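Local atomic coordinates of putative polyketide cyclase SMa1630 (Sinorhizobium meliloti 1021, PDB entry 4U13), a protein that is of unconfirmed function but may be a polyketide cyclase, having the SnoaL-like fold of the NTF2 clan. Residues M4-D8 and I9-Y13. Residues are numbered along the deposited sequence; the frame is centred on the assembly and turned at random.
Sequences MDLPD and IVNMY
Leu6 and Val10 meet through the way their first torsions turn the branches: Leu6 sets CG beside its own backbone N (chi1 -69°), while Val10 holds CG1 anti to its N, turned to Leu6, and swings CG2 to the N side, toward the Pro7 ring. The segment 4-8 leads into helix 8-19, the N-terminal helix of this NTF2-like alpha-beta fold, and Pro7 occupies its N-cap position. The two branches of Val10 divide the work. CG1 lies 4.0 Å from Leu6 CD2, the two side chains crossing roughly at right angles, and CG2 is 4.0 Å from Pro7 CG, where ring and valine run alongside each other in the same direction. Leu6 CD1 also passes the amide of Asn11, 4.0 Å from its OD1. These side chains and Ile9 also pack on the sheet: Pro7 rests on Val70 of strand 62-71, Val10 on Phe96 and Ile9 on Ile98 of strand 90-99, so the start of the helix is seated against two strands. The first helical turn is closed through the backbone. Asp8 O receives Met12 N at 3.0 Å, with the donor tilted 18° from the carbonyl plane. Pro7 O takes Val10 N only weakly and is gripped more directly by Asn11 N, at 3.2 Å, over a nearly straight N-H...O angle of 172°.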
loop_
_atom_site.group_PDB
_atom_site.type_symbol
_atom_site.label_atom_id
_atom_site.label_comp_id
_atom_site.label_asym_id
_atom_site.label_seq_id
_atom_site.Cartn_x
_atom_site.Cartn_y
_atom_site.Cartn_z
HETATM N N MSE A 4 0.959 11.652 -0.202
HETATM C CA MSE A 4 1.872 12.812 -0.208
HETATM C C MSE A 4 1.633 13.749 0.975
HETATM O O MSE A 4 2.504 14.535 1.298
HETATM C CB MSE A 4 1.854 13.534 -1.554
HETATM C CG MSE A 4 0.445 13.961 -1.966
HETATM SE SE MSE A 4 0.455 15.665 -2.981
HETATM C CE MSE A 4 -0.498 16.810 -1.675
ATOM N N ASP A 5 0.481 13.653 1.657
ATOM C CA ASP A 5 0.217 14.446 2.876
ATOM C C ASP A 5 1.091 14.015 4.026
ATOM O O ASP A 5 1.185 14.741 5.005
ATOM C CB ASP A 5 -1.237 14.331 3.363
ATOM C CG ASP A 5 -2.254 14.793 2.328
ATOM O OD1 ASP A 5 -1.854 15.273 1.253
ATOM O OD2 ASP A 5 -3.472 14.676 2.580
ATOM N N LEU A 6 1.698 12.835 3.931
ATOM C CA LEU A 6 2.495 12.302 5.027
ATOM C C LEU A 6 3.932 12.648 4.819
ATOM O O LEU A 6 4.346 12.764 3.696
ATOM C CB LEU A 6 2.337 10.789 5.084
ATOM C CG LEU A 6 0.949 10.306 5.526
ATOM C CD1 LEU A 6 0.797 8.786 5.466
ATOM C CD2 LEU A 6 0.680 10.812 6.930
ATOM N N PRO A 7 4.687 12.882 5.898
ATOM C CA PRO A 7 6.160 12.935 5.795
ATOM C C PRO A 7 6.712 11.647 5.142
ATOM O O PRO A 7 6.180 10.557 5.362
ATOM C CB PRO A 7 6.635 13.015 7.249
ATOM C CG PRO A 7 5.461 13.397 8.061
ATOM C CD PRO A 7 4.204 13.138 7.266
ATOM N N ASP A 8 7.773 11.746 4.354
ATOM C CA ASP A 8 8.292 10.556 3.679
ATOM C C ASP A 8 8.484 9.368 4.623
ATOM O O ASP A 8 8.224 8.235 4.261
ATOM C CB ASP A 8 9.631 10.856 3.024
ATOM C CG ASP A 8 9.480 11.652 1.769
ATOM O OD1 ASP A 8 8.375 11.609 1.195
ATOM O OD2 ASP A 8 10.458 12.315 1.356
ATOM N N ILE A 9 8.987 9.642 5.817
ATOM C CA ILE A 9 9.347 8.592 6.721
ATOM C C ILE A 9 8.126 7.822 7.282
ATOM O O ILE A 9 8.196 6.619 7.490
ATOM C CB ILE A 9 10.258 9.110 7.844
ATOM C CG1 ILE A 9 10.920 7.939 8.579
ATOM C CG2 ILE A 9 9.472 9.960 8.814
ATOM C CD1 ILE A 9 11.881 7.154 7.706
ATOM N N VAL A 10 7.019 8.519 7.536
ATOM C CA VAL A 10 5.799 7.898 7.988
ATOM C C VAL A 10 5.282 7.016 6.855
ATOM O O VAL A 10 4.809 5.885 7.044
ATOM C CB VAL A 10 4.770 8.954 8.347
ATOM C CG1 VAL A 10 3.408 8.322 8.555
ATOM C CG2 VAL A 10 5.213 9.695 9.597
ATOM N N ASN A 11 5.363 7.524 5.659
ATOM C CA ASN A 11 4.957 6.729 4.510
ATOM C C ASN A 11 5.755 5.422 4.311
ATOM O O ASN A 11 5.218 4.392 3.861
ATOM C CB ASN A 11 5.120 7.584 3.303
ATOM C CG ASN A 11 4.081 7.317 2.299
ATOM O OD1 ASN A 11 3.069 8.020 2.274
ATOM N ND2 ASN A 11 4.302 6.295 1.458
HETATM N N MSE A 12 7.038 5.482 4.645
HETATM C CA MSE A 12 7.902 4.317 4.600
HETATM C C MSE A 12 7.485 3.280 5.628
HETATM O O MSE A 12 7.486 2.095 5.331
HETATM C CB MSE A 12 9.323 4.813 4.836
HETATM C CG MSE A 12 10.395 3.735 4.597
HETATM SE SE MSE A 12 12.249 4.422 5.019
HETATM C CE MSE A 12 12.213 5.996 3.779
ATOM N N TYR A 13 7.132 3.722 6.837
ATOM C CA TYR A 13 6.566 2.852 7.837
ATOM C C TYR A 13 5.393 2.033 7.295
ATOM O O TYR A 13 5.426 0.804 7.326
ATOM C CB TYR A 13 6.156 3.630 9.095
ATOM C CG TYR A 13 5.539 2.708 10.092
ATOM C CD1 TYR A 13 6.320 1.989 10.973
ATOM C CD2 TYR A 13 4.193 2.444 10.044
ATOM C CE1 TYR A 13 5.758 1.070 11.829
ATOM C CE2 TYR A 13 3.602 1.514 10.880
ATOM C CZ TYR A 13 4.395 0.835 11.770
ATOM O OH TYR A 13 3.806 -0.096 12.625
#